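Local coordinates for protein methyltransferase (Pectobacterium atrosepticum SCRI1043, PDB 2P7I) that probably transfers a methyl group from S-adenosylmethionine to a substrate not yet identified, as a class I Rossmann-like methyltransferase, at residues 138-143 with 239-244; 142-147 with 176-181; 45-50 with 66-71; 40-45 with 134-139. All blocks are in the same frame, centred on the assembly; numbering follows the deposited sequence.

Contact 1: 138-143 with 239-244; sequences FLVCPN and SIFLLC
Leu243 reaches the Phe138 ring with one methyl. Its CD1 sits over a face of the ring, 3.9 Å from the centroid and offset toward the rim, a CH-pi contact. The two side chains lie side by side and point the same way. Phe241 also runs alongside Phe138, and its CZ comes within 3.9 Å of Phe138 CD2. With CG of Phe241 anti to the backbone N (chi1 167°), its ring starts next to Val140. There Val140 CG2 lies 3.7 Å from Phe241 CD1, and the two side chains cross obliquely. Phe37 and Met33 of helix 24-37 pack on this face.

The other face carries Leu139, Cys141, Ile240 and Leu242, with Leu182 of helix 179-188 packed against it. At the strand end Asn143 crosses Ile240 at about a right angle. Ile240 CG2 touches the amide carbon CG of Asn143 at 3.6 Å. Asn143 ND2 is bonded to the carbonyls of Asp235 and Cys237, which fix the amide.

Two pairs of backbone bonds join the strands. Leu139 and Leu242 exchange one pair, and Cys141 and Ile240 the other; Leu242 N to Leu139 O measures 2.9 Å. The strands run antiparallel, at 162°. Strand 237-245 is the reversed strand beside strand 135-142, as in the 3-2-1-4-5-7-6 sheet of class I methyltransferases.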
loop_
_atom_site.group_PDB
_atom_site.type_symbol
_atom_site.label_atom_id
_atom_site.label_comp_id
_atom_site.label_asym_id
_atom_site.label_seq_id
_atom_site.Cartn_x
_atom_site.Cartn_y
_atom_site.Cartn_z
ATOM N N PHE B 138 24.335 -4.863 -4.982
ATOM C CA PHE B 138 23.050 -5.539 -4.903
ATOM C C PHE B 138 22.814 -5.947 -3.474
ATOM O O PHE B 138 23.261 -7.023 -3.021
ATOM C CB PHE B 138 23.038 -6.729 -5.832
ATOM C CG PHE B 138 23.213 -6.348 -7.266
ATOM C CD1 PHE B 138 24.475 -6.021 -7.758
ATOM C CD2 PHE B 138 22.118 -6.321 -8.129
ATOM C CE1 PHE B 138 24.645 -5.620 -9.078
ATOM C CE2 PHE B 138 22.266 -5.956 -9.453
ATOM C CZ PHE B 138 23.530 -5.580 -9.935
ATOM N N LEU B 139 22.069 -5.104 -2.779
ATOM C CA LEU B 139 21.849 -5.217 -1.345
ATOM C C LEU B 139 20.459 -5.751 -1.030
ATOM O O LEU B 139 19.477 -5.096 -1.270
ATOM C CB LEU B 139 22.032 -3.838 -0.656
ATOM C CG LEU B 139 21.793 -3.769 0.847
ATOM C CD1 LEU B 139 22.773 -4.710 1.604
ATOM C CD2 LEU B 139 21.993 -2.311 1.337
ATOM N N VAL B 140 20.396 -6.961 -0.491
ATOM C CA VAL B 140 19.082 -7.611 -0.276
ATOM C C VAL B 140 19.028 -8.153 1.138
ATOM O O VAL B 140 19.917 -8.828 1.551
ATOM C CB VAL B 140 18.779 -8.729 -1.302
ATOM C CG1 VAL B 140 17.429 -9.378 -1.021
ATOM C CG2 VAL B 140 18.806 -8.189 -2.732
ATOM N N CYS B 141 17.935 -7.862 1.854
ATOM C CA CYS B 141 17.713 -8.383 3.187
ATOM C C CYS B 141 16.270 -8.858 3.358
ATOM O O CYS B 141 15.357 -8.364 2.673
ATOM C CB CYS B 141 17.950 -7.271 4.204
ATOM S SG CYS B 141 19.672 -6.743 4.348
ATOM N N PRO B 142 16.039 -9.759 4.316
ATOM C CA PRO B 142 14.681 -10.135 4.683
ATOM C C PRO B 142 13.911 -8.910 5.194
ATOM O O PRO B 142 14.452 -8.069 5.884
ATOM C CB PRO B 142 14.884 -11.190 5.785
ATOM C CG PRO B 142 16.185 -11.491 5.817
ATOM C CD PRO B 142 17.017 -10.485 5.112
ATOM N N ASN B 143 12.671 -8.775 4.785
ATOM C CA ASN B 143 11.877 -7.604 5.077
ATOM C C ASN B 143 11.007 -7.747 6.304
ATOM O O ASN B 143 10.154 -8.646 6.383
ATOM C CB ASN B 143 11.007 -7.363 3.860
ATOM C CG ASN B 143 10.136 -6.162 3.965
ATOM O OD1 ASN B 143 10.425 -5.215 4.724
ATOM N ND2 ASN B 143 9.090 -6.138 3.151
ATOM N N SER B 239 11.683 -10.080 0.642
ATOM C CA SER B 239 13.010 -9.466 0.785
ATOM C C SER B 239 12.956 -8.135 0.107
ATOM O O SER B 239 12.249 -7.937 -0.847
ATOM C CB SER B 239 14.112 -10.323 0.153
ATOM O OG SER B 239 14.336 -11.478 0.943
ATOM N N ILE B 240 13.723 -7.180 0.614
ATOM C CA ILE B 240 13.776 -5.883 -0.007
ATOM C C ILE B 240 15.179 -5.719 -0.592
ATOM O O ILE B 240 16.160 -6.360 -0.125
ATOM C CB ILE B 240 13.481 -4.763 1.034
ATOM C CG1 ILE B 240 14.167 -5.081 2.383
ATOM C CG2 ILE B 240 11.967 -4.611 1.251
ATOM C CD1 ILE B 240 14.027 -3.960 3.424
ATOM N N PHE B 241 15.260 -4.849 -1.584
ATOM C CA PHE B 241 16.369 -4.808 -2.517
ATOM C C PHE B 241 16.659 -3.355 -2.790
ATOM O O PHE B 241 15.812 -2.608 -3.314
ATOM C CB PHE B 241 15.974 -5.598 -3.798
ATOM C CG PHE B 241 16.885 -5.415 -4.996
ATOM C CD1 PHE B 241 18.258 -5.201 -4.866
ATOM C CD2 PHE B 241 16.360 -5.512 -6.273
ATOM C CE1 PHE B 241 19.056 -5.012 -6.003
ATOM C CE2 PHE B 241 17.170 -5.369 -7.404
ATOM C CZ PHE B 241 18.505 -5.073 -7.273
ATOM N N LEU B 242 17.841 -2.933 -2.369
ATOM C CA LEU B 242 18.413 -1.682 -2.776
ATOM C C LEU B 242 19.560 -1.856 -3.796
ATOM O O LEU B 242 20.506 -2.576 -3.558
ATOM C CB LEU B 242 18.940 -0.889 -1.567
ATOM C CG LEU B 242 17.976 -0.483 -0.436
ATOM C CD1 LEU B 242 18.807 0.482 0.517
ATOM C CD2 LEU B 242 16.772 0.214 -0.959
ATOM N N LEU B 243 19.456 -1.159 -4.914
ATOM C CA LEU B 243 20.548 -1.046 -5.882
ATOM C C LEU B 243 21.296 0.199 -5.550
ATOM O O LEU B 243 20.743 1.310 -5.538
ATOM C CB LEU B 243 20.032 -0.931 -7.324
ATOM C CG LEU B 243 21.138 -1.002 -8.407
ATOM C CD1 LEU B 243 21.692 -2.460 -8.490
ATOM C CD2 LEU B 243 20.571 -0.545 -9.742
ATOM N N CYS B 244 22.576 0.062 -5.283
ATOM C CA CYS B 244 23.388 1.177 -4.838
ATOM C C CYS B 244 24.611 1.365 -5.726
ATOM O O CYS B 244 25.105 0.412 -6.347
ATOM C CB CYS B 244 23.904 0.891 -3.432
ATOM S SG CYS B 244 22.611 0.644 -2.173
#

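Contact 2: 142-147 with 176-181; sequences PNANAV and TYALDT
Ala144 meets Tyr177 and its two neighbours at the tight centre of this contact. The backbone N of Ala144 donates to Tyr177 O at 2.8 Å, with an N-H...O angle of 160°. This is the one direct hydrogen bond between the segments. Around it small side chains pack, mostly through methyl groups. Thr176 CG2 lies 3.8 Å from Ala144 CB, a place it takes because it is anti to the backbone N. Thr176 OG1 is turned to another partner, the carbonyl of Ala163. Ala178 CB lies 4.1 Å from Ala144 CB and also touches the amide end of Asn145.

The rest is looser, and three waters bridge the segments. One water accepts from Tyr177 N and donates to Pro142 O. The oxygens of Pro142 and Tyr177, both acceptors, stand 3.3 Å apart and make no bond. A second water links Asn143 OD1 to Leu179 N. It gives the first turn of helix 179-188 an acceptor. A third lies 3.1 Å from Asn145 ND2 and 3.2 Å from Asp180 OD1. Asn145 ND2 also bonds to Asp235 OD1. On this side Asp180 and Thr181 also meet His160 of the third subunit.

Asn143 OD1 has a second role. It accepts from Asn145 N at 3.0 Å, and this donor stands above the carbonyl plane. Ala146 N bonds back to Asn143 O. Residues 143-146 thus form a type I beta turn with an Asx turn at its start, at the carboxyl end of strand 135-142, and it leads into helix 147-154.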
loop_
_atom_site.group_PDB
_atom_site.type_symbol
_atom_site.label_atom_id
_atom_site.label_comp_id
_atom_site.label_asym_id
_atom_site.label_seq_id
_atom_site.Cartn_x
_atom_site.Cartn_y
_atom_site.Cartn_z
ATOM N N PRO B 142 16.039 -9.759 4.316
ATOM C CA PRO B 142 14.681 -10.135 4.683
ATOM C C PRO B 142 13.911 -8.910 5.194
ATOM O O PRO B 142 14.452 -8.069 5.884
ATOM C CB PRO B 142 14.884 -11.190 5.785
ATOM C CG PRO B 142 16.185 -11.491 5.817
ATOM C CD PRO B 142 17.017 -10.485 5.112
ATOM N N ASN B 143 12.671 -8.775 4.785
ATOM C CA ASN B 143 11.877 -7.604 5.077
ATOM C C ASN B 143 11.007 -7.747 6.304
ATOM O O ASN B 143 10.154 -8.646 6.383
ATOM C CB ASN B 143 11.007 -7.363 3.860
ATOM C CG ASN B 143 10.136 -6.162 3.965
ATOM O OD1 ASN B 143 10.425 -5.215 4.724
ATOM N ND2 ASN B 143 9.090 -6.138 3.151
ATOM N N ALA B 144 11.148 -6.800 7.210
ATOM C CA ALA B 144 10.319 -6.729 8.398
ATOM C C ALA B 144 8.858 -6.654 8.070
ATOM O O ALA B 144 8.014 -7.104 8.851
ATOM C CB ALA B 144 10.725 -5.520 9.243
ATOM N N ASN B 145 8.516 -5.938 6.990
ATOM C CA ASN B 145 7.150 -5.633 6.684
ATOM C C ASN B 145 6.529 -6.616 5.697
ATOM O O ASN B 145 5.472 -6.369 5.193
ATOM C CB ASN B 145 7.011 -4.224 6.164
ATOM C CG ASN B 145 7.480 -3.211 7.149
ATOM O OD1 ASN B 145 7.615 -3.514 8.329
ATOM N ND2 ASN B 145 7.727 -1.989 6.678
ATOM N N ALA B 146 7.190 -7.733 5.425
ATOM C CA ALA B 146 6.600 -8.754 4.590
ATOM C C ALA B 146 5.241 -9.158 5.130
ATOM O O ALA B 146 5.052 -9.246 6.354
ATOM C CB ALA B 146 7.509 -9.999 4.581
ATOM N N VAL B 147 4.307 -9.458 4.231
ATOM C CA VAL B 147 2.955 -9.808 4.638
ATOM C C VAL B 147 2.912 -10.942 5.628
ATOM O O VAL B 147 2.292 -10.810 6.676
ATOM C CB VAL B 147 2.015 -10.076 3.455
ATOM C CG1 VAL B 147 0.650 -10.678 3.938
ATOM C CG2 VAL B 147 1.768 -8.810 2.738
ATOM N N THR B 176 16.276 -6.600 11.865
ATOM C CA THR B 176 15.325 -7.019 10.886
ATOM C C THR B 176 15.024 -5.744 10.159
ATOM O O THR B 176 14.279 -4.886 10.678
ATOM C CB THR B 176 14.063 -7.570 11.518
ATOM O OG1 THR B 176 14.403 -8.629 12.445
ATOM C CG2 THR B 176 13.138 -8.223 10.429
ATOM N N TYR B 177 15.650 -5.596 9.000
ATOM C CA TYR B 177 15.474 -4.407 8.182
ATOM C C TYR B 177 14.121 -4.271 7.555
ATOM O O TYR B 177 13.460 -5.223 7.214
ATOM C CB TYR B 177 16.490 -4.398 7.045
ATOM C CG TYR B 177 17.915 -4.034 7.492
ATOM C CD1 TYR B 177 18.242 -2.733 7.827
ATOM C CD2 TYR B 177 18.904 -5.006 7.603
ATOM C CE1 TYR B 177 19.540 -2.389 8.223
ATOM C CE2 TYR B 177 20.188 -4.672 7.993
ATOM C CZ TYR B 177 20.501 -3.371 8.284
ATOM O OH TYR B 177 21.763 -3.020 8.666
ATOM N N ALA B 178 13.758 -3.027 7.356
ATOM C CA ALA B 178 12.678 -2.638 6.413
ATOM C C ALA B 178 13.323 -1.614 5.467
ATOM O O ALA B 178 14.510 -1.229 5.648
ATOM C CB ALA B 178 11.472 -2.034 7.175
ATOM N N LEU B 179 12.579 -1.139 4.488
ATOM C CA LEU B 179 13.149 -0.181 3.531
ATOM C C LEU B 179 13.672 1.071 4.206
ATOM O O LEU B 179 14.673 1.667 3.766
ATOM C CB LEU B 179 12.154 0.121 2.433
ATOM C CG LEU B 179 11.998 -0.951 1.336
ATOM C CD1 LEU B 179 10.674 -0.804 0.642
ATOM C CD2 LEU B 179 13.116 -0.831 0.325
ATOM N N ASP B 180 13.033 1.491 5.289
ATOM C CA ASP B 180 13.464 2.708 5.949
ATOM C C ASP B 180 14.848 2.583 6.597
ATOM O O ASP B 180 15.748 3.455 6.398
ATOM C CB ASP B 180 12.371 3.279 6.902
ATOM C CG ASP B 180 12.121 2.442 8.170
ATOM O OD1 ASP B 180 12.022 1.200 8.087
ATOM O OD2 ASP B 180 11.942 3.044 9.256
ATOM N N THR B 181 15.060 1.507 7.358
ATOM C CA THR B 181 16.284 1.351 8.082
ATOM C C THR B 181 17.407 0.857 7.168
ATOM O O THR B 181 18.572 1.169 7.368
ATOM C CB THR B 181 16.085 0.342 9.246
ATOM O OG1 THR B 181 15.429 -0.838 8.745
ATOM C CG2 THR B 181 15.224 0.988 10.372
HETATM O O HOH W 1 16.622 -7.834 7.597
HETATM O O HOH W 2 10.230 -2.498 3.873
HETATM O O HOH W 3 8.942 0.492 8.167
#

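Contact 3: 45-50 with 66-71; sequences NLLELG and DITCVE
Strands 46-49 and 67-71 are the two strands of a beta-alpha-beta crossover, linked through helix 55-60, in the Rossmann-like methyltransferase domain. In this family the end of the first strand and the loop after it usually form part of the cofactor site. Leu46 N and Asp66 O begin a run of five backbone bonds that alternate between the strands. The one from Glu48 N to Thr68 O is short and nearly straight, at 2.7 Å and 173°.

One face carries Leu46, Ile67, Glu48 and Cys69 toward helix 55-60. Leu46 CD2 meets Ile67 CG2 at 3.8 Å. The extended Glu48 chain brings OE1 to 3.8 Å from Cys69 SG. Thr57 holds that OE1, and a bound Tris molecule, probably from the crystallisation liquor, takes OE2. On the other face Leu47 CD1 touches both Thr68 CG2 and Val70 CG2, the latter at 3.9 Å. Leu49 CD2 lies alongside Val70.

At the far end Gly50 N bonds to Val70 O. The Glu71 chain bends at chi2 (49°), and its OE1, which accepts from Phe52 N, lies 3.6 Å from Gly50 C.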
loop_
_atom_site.group_PDB
_atom_site.type_symbol
_atom_site.label_atom_id
_atom_site.label_comp_id
_atom_site.label_asym_id
_atom_site.label_seq_id
_atom_site.Cartn_x
_atom_site.Cartn_y
_atom_site.Cartn_z
ATOM N N ASN B 45 33.326 -7.914 -13.684
ATOM C CA ASN B 45 33.431 -8.975 -12.687
ATOM C C ASN B 45 32.392 -8.838 -11.560
ATOM O O ASN B 45 31.672 -7.863 -11.487
ATOM C CB ASN B 45 34.848 -9.021 -12.122
ATOM C CG ASN B 45 35.218 -7.754 -11.392
ATOM O OD1 ASN B 45 34.397 -6.840 -11.261
ATOM N ND2 ASN B 45 36.428 -7.706 -10.869
ATOM N N LEU B 46 32.338 -9.833 -10.695
ATOM C CA LEU B 46 31.417 -9.806 -9.579
ATOM C C LEU B 46 32.118 -10.233 -8.312
ATOM O O LEU B 46 32.999 -11.097 -8.341
ATOM C CB LEU B 46 30.220 -10.714 -9.863
ATOM C CG LEU B 46 29.127 -10.778 -8.784
ATOM C CD1 LEU B 46 27.746 -10.853 -9.388
ATOM C CD2 LEU B 46 29.383 -11.958 -7.885
ATOM N N LEU B 47 31.730 -9.601 -7.203
ATOM C CA LEU B 47 32.152 -9.973 -5.870
ATOM C C LEU B 47 30.918 -10.433 -5.079
ATOM O O LEU B 47 29.937 -9.697 -4.986
ATOM C CB LEU B 47 32.815 -8.781 -5.166
ATOM C CG LEU B 47 33.219 -8.919 -3.690
ATOM C CD1 LEU B 47 34.334 -9.932 -3.420
ATOM C CD2 LEU B 47 33.629 -7.509 -3.134
ATOM N N GLU B 48 30.972 -11.638 -4.514
ATOM C CA GLU B 48 29.893 -12.182 -3.678
ATOM C C GLU B 48 30.355 -12.229 -2.227
ATOM O O GLU B 48 31.232 -13.025 -1.856
ATOM C CB GLU B 48 29.424 -13.560 -4.150
ATOM C CG GLU B 48 28.307 -14.126 -3.271
ATOM C CD GLU B 48 27.869 -15.546 -3.615
ATOM O OE1 GLU B 48 28.606 -16.299 -4.289
ATOM O OE2 GLU B 48 26.775 -15.916 -3.140
ATOM N N LEU B 49 29.792 -11.335 -1.423
ATOM C CA LEU B 49 30.136 -11.229 -0.016
ATOM C C LEU B 49 29.242 -12.147 0.792
ATOM O O LEU B 49 28.025 -12.015 0.764
ATOM C CB LEU B 49 29.985 -9.776 0.444
ATOM C CG LEU B 49 31.012 -8.828 -0.179
ATOM C CD1 LEU B 49 30.675 -7.374 0.112
ATOM C CD2 LEU B 49 32.403 -9.214 0.332
ATOM N N GLY B 50 29.854 -13.086 1.511
ATOM C CA GLY B 50 29.123 -14.082 2.301
ATOM C C GLY B 50 28.614 -15.216 1.449
ATOM O O GLY B 50 27.432 -15.498 1.440
ATOM N N ASP B 66 33.890 -14.386 -13.938
ATOM C CA ASP B 66 34.915 -13.918 -13.021
ATOM C C ASP B 66 34.239 -13.465 -11.757
ATOM O O ASP B 66 33.763 -12.339 -11.681
ATOM C CB ASP B 66 35.709 -12.785 -13.651
ATOM C CG ASP B 66 36.823 -12.281 -12.765
ATOM O OD1 ASP B 66 36.995 -12.801 -11.628
ATOM O OD2 ASP B 66 37.545 -11.356 -13.221
ATOM N N ILE B 67 34.198 -14.378 -10.787
ATOM C CA ILE B 67 33.507 -14.182 -9.523
ATOM C C ILE B 67 34.500 -14.367 -8.407
ATOM O O ILE B 67 35.289 -15.292 -8.424
ATOM C CB ILE B 67 32.363 -15.194 -9.306
ATOM C CG1 ILE B 67 31.280 -15.020 -10.380
ATOM C CG2 ILE B 67 31.744 -14.991 -7.934
ATOM C CD1 ILE B 67 30.168 -16.079 -10.345
ATOM N N THR B 68 34.454 -13.456 -7.446
ATOM C CA THR B 68 35.286 -13.528 -6.261
ATOM C C THR B 68 34.327 -13.703 -5.095
ATOM O O THR B 68 33.305 -13.001 -5.003
ATOM C CB THR B 68 36.145 -12.271 -6.112
ATOM O OG1 THR B 68 37.001 -12.151 -7.253
ATOM C CG2 THR B 68 36.986 -12.292 -4.835
ATOM N N CYS B 69 34.642 -14.665 -4.229
ATOM C CA CYS B 69 33.759 -15.075 -3.145
ATOM C C CYS B 69 34.473 -14.936 -1.829
ATOM O O CYS B 69 35.508 -15.576 -1.633
ATOM C CB CYS B 69 33.356 -16.543 -3.288
ATOM S SG CYS B 69 32.284 -16.971 -4.665
ATOM N N VAL B 70 33.899 -14.143 -0.927
ATOM C CA VAL B 70 34.429 -13.954 0.415
ATOM C C VAL B 70 33.501 -14.645 1.394
ATOM O O VAL B 70 32.288 -14.392 1.409
ATOM C CB VAL B 70 34.570 -12.462 0.796
ATOM C CG1 VAL B 70 35.158 -12.314 2.191
ATOM C CG2 VAL B 70 35.439 -11.732 -0.197
ATOM N N GLU B 71 34.086 -15.515 2.211
ATOM C CA GLU B 71 33.346 -16.311 3.182
ATOM C C GLU B 71 34.249 -16.566 4.363
ATOM O O GLU B 71 35.425 -16.885 4.184
ATOM C CB GLU B 71 32.910 -17.635 2.556
ATOM C CG GLU B 71 32.264 -18.632 3.507
ATOM C CD GLU B 71 31.163 -18.044 4.368
ATOM O OE1 GLU B 71 30.322 -17.265 3.861
ATOM O OE2 GLU B 71 31.129 -18.380 5.568
HETATM O O HOH W 4 35.733 -11.122 -9.407
#

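Contact 4: 40-45 with 134-139; sequences FFRPGN and GGRLFL
Arg136 and Phe40 form the single hydrogen bond of this contact. NH1 of Arg136 donates to Phe40 O at 2.7 Å. The bond is bent, with an N-H...O angle of 139°, and the oxygen is tilted from the guanidinium plane. The Arg136 chain is extended from CG to NE, which carries NE toward the loop. The same NH1 also bonds to Pro39 O of the second subunit.

The arginine pair makes the next kind of contact. Arg42 bends at chi2 and chi3 and crosses Arg136 at about a right angle. Arg42 CD lies over one face of the Arg136 guanidinium, 3.5 Å from Arg136 NE. Arg42 NH1 lies 4.4 Å from Arg136 NH2. Arg42 NE comes close to Gly134 O, but the angle is poor for a bond.

Apolar contacts gather on Phe138. Phe40 CB touches CE2 of its ring at 3.7 Å. Phe41 CD1 approaches CZ at the same distance, and Phe41 CE1 lies over one face toward the rim. The Phe41 and Phe138 rings are oblique, with planes at 52°. Phe64 meets Phe41 edge-to-face.

The loop before strand 46-49 is therefore fixed to strand 135-142 by aromatic packing on the inner side and by arginines at the margin. Two like charges so near each other probably repel. Glu245 offers Arg136 a weak, long ion pair, and the carbonyls of two subunits on one NH1 probably help to steady its charge.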
loop_
_atom_site.group_PDB
_atom_site.type_symbol
_atom_site.label_atom_id
_atom_site.label_comp_id
_atom_site.label_asym_id
_atom_site.label_seq_id
_atom_site.Cartn_x
_atom_site.Cartn_y
_atom_site.Cartn_z
ATOM N N PHE B 40 20.046 -5.005 -14.003
ATOM C CA PHE B 40 20.973 -4.026 -13.457
ATOM C C PHE B 40 22.437 -4.418 -13.520
ATOM O O PHE B 40 23.302 -3.567 -13.260
ATOM C CB PHE B 40 20.650 -3.761 -11.983
ATOM C CG PHE B 40 19.255 -3.267 -11.739
ATOM C CD1 PHE B 40 18.860 -2.047 -12.258
ATOM C CD2 PHE B 40 18.346 -4.000 -10.964
ATOM C CE1 PHE B 40 17.587 -1.543 -12.017
ATOM C CE2 PHE B 40 17.081 -3.516 -10.720
ATOM C CZ PHE B 40 16.695 -2.290 -11.241
ATOM N N PHE B 41 22.726 -5.684 -13.812
ATOM C CA PHE B 41 24.103 -6.173 -13.855
ATOM C C PHE B 41 24.946 -5.313 -14.782
ATOM O O PHE B 41 24.488 -4.896 -15.848
ATOM C CB PHE B 41 24.183 -7.618 -14.326
ATOM C CG PHE B 41 23.858 -8.666 -13.276
ATOM C CD1 PHE B 41 24.250 -8.540 -11.947
ATOM C CD2 PHE B 41 23.219 -9.842 -13.659
ATOM C CE1 PHE B 41 23.975 -9.558 -11.014
ATOM C CE2 PHE B 41 22.928 -10.836 -12.746
ATOM C CZ PHE B 41 23.301 -10.702 -11.421
ATOM N N ARG B 42 26.158 -5.012 -14.322
ATOM C CA ARG B 42 27.167 -4.325 -15.113
ATOM C C ARG B 42 28.092 -5.329 -15.782
ATOM O O ARG B 42 28.388 -6.381 -15.218
ATOM C CB ARG B 42 28.050 -3.488 -14.196
ATOM C CG ARG B 42 27.350 -2.483 -13.338
ATOM C CD ARG B 42 27.067 -1.253 -14.110
ATOM N NE ARG B 42 28.324 -0.749 -14.617
ATOM C CZ ARG B 42 28.459 0.005 -15.696
ATOM N NH1 ARG B 42 27.392 0.390 -16.396
ATOM N NH2 ARG B 42 29.678 0.377 -16.073
ATOM N N PRO B 43 28.630 -4.984 -16.958
ATOM C CA PRO B 43 29.632 -5.896 -17.541
ATOM C C PRO B 43 30.865 -5.874 -16.676
ATOM O O PRO B 43 31.136 -4.863 -16.034
ATOM C CB PRO B 43 29.934 -5.274 -18.907
ATOM C CG PRO B 43 29.509 -3.801 -18.761
ATOM C CD PRO B 43 28.397 -3.776 -17.772
ATOM N N GLY B 44 31.577 -6.988 -16.598
ATOM C CA GLY B 44 32.838 -7.008 -15.864
ATOM C C GLY B 44 32.809 -8.138 -14.886
ATOM O O GLY B 44 32.285 -9.174 -15.190
ATOM N N ASN B 45 33.326 -7.914 -13.684
ATOM C CA ASN B 45 33.431 -8.975 -12.687
ATOM C C ASN B 45 32.392 -8.838 -11.560
ATOM O O ASN B 45 31.672 -7.863 -11.487
ATOM C CB ASN B 45 34.848 -9.021 -12.122
ATOM C CG ASN B 45 35.218 -7.754 -11.392
ATOM O OD1 ASN B 45 34.397 -6.840 -11.261
ATOM N ND2 ASN B 45 36.428 -7.706 -10.869
ATOM N N GLY B 134 31.482 3.127 -11.481
ATOM C CA GLY B 134 30.315 2.614 -12.196
ATOM C C GLY B 134 29.758 1.328 -11.623
ATOM O O GLY B 134 28.766 0.816 -12.112
ATOM N N GLY B 135 30.421 0.792 -10.604
ATOM C CA GLY B 135 30.031 -0.481 -10.027
ATOM C C GLY B 135 28.734 -0.382 -9.237
ATOM O O GLY B 135 28.347 0.689 -8.786
ATOM N N ARG B 136 28.064 -1.517 -9.093
ATOM C CA ARG B 136 26.789 -1.588 -8.413
ATOM C C ARG B 136 26.800 -2.627 -7.288
ATOM O O ARG B 136 27.282 -3.727 -7.468
ATOM C CB ARG B 136 25.686 -1.896 -9.430
ATOM C CG ARG B 136 25.413 -0.690 -10.336
ATOM C CD ARG B 136 24.423 -0.996 -11.424
ATOM N NE ARG B 136 24.331 0.133 -12.347
ATOM C CZ ARG B 136 23.589 0.141 -13.438
ATOM N NH1 ARG B 136 22.869 -0.909 -13.749
ATOM N NH2 ARG B 136 23.593 1.203 -14.231
ATOM N N LEU B 137 26.197 -2.240 -6.158
ATOM C CA LEU B 137 25.934 -3.095 -5.047
ATOM C C LEU B 137 24.491 -3.538 -5.107
ATOM O O LEU B 137 23.571 -2.692 -5.324
ATOM C CB LEU B 137 26.211 -2.360 -3.720
ATOM C CG LEU B 137 25.745 -3.103 -2.453
ATOM C CD1 LEU B 137 26.552 -4.453 -2.178
ATOM C CD2 LEU B 137 25.740 -2.155 -1.260
ATOM N N PHE B 138 24.335 -4.863 -4.982
ATOM C CA PHE B 138 23.050 -5.539 -4.903
ATOM C C PHE B 138 22.814 -5.947 -3.474
ATOM O O PHE B 138 23.261 -7.023 -3.021
ATOM C CB PHE B 138 23.038 -6.729 -5.832
ATOM C CG PHE B 138 23.213 -6.348 -7.266
ATOM C CD1 PHE B 138 24.475 -6.021 -7.758
ATOM C CD2 PHE B 138 22.118 -6.321 -8.129
ATOM C CE1 PHE B 138 24.645 -5.620 -9.078
ATOM C CE2 PHE B 138 22.266 -5.956 -9.453
ATOM C CZ PHE B 138 23.530 -5.580 -9.935
ATOM N N LEU B 139 22.069 -5.104 -2.779
ATOM C CA LEU B 139 21.849 -5.217 -1.345
ATOM C C LEU B 139 20.459 -5.751 -1.030
ATOM O O LEU B 139 19.477 -5.096 -1.270
ATOM C CB LEU B 139 22.032 -3.838 -0.656
ATOM C CG LEU B 139 21.793 -3.769 0.847
ATOM C CD1 LEU B 139 22.773 -4.710 1.604
ATOM C CD2 LEU B 139 21.993 -2.311 1.337
#

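In the fold
Contacts 1 and 3 are sheet pairings in the buried core, but they differ in kind. Contact 1 is antiparallel and rich in aromatic and aliphatic side chains. Contact 3 is parallel and brings acidic groups to a strand end. Their centres lie about 17 Å apart in the same sheet. Contact 4 shares Phe138 and strand 135-142 with contact 1, and Asn45 with contact 3. It is only partly buried, and arginines take a large share of it. Contact 2 continues from the other end of strand 135-142, shares Pro142 and Asn143 with contact 1, and relies on water. Contacts 1, 2 and 4 all reach the second subunit.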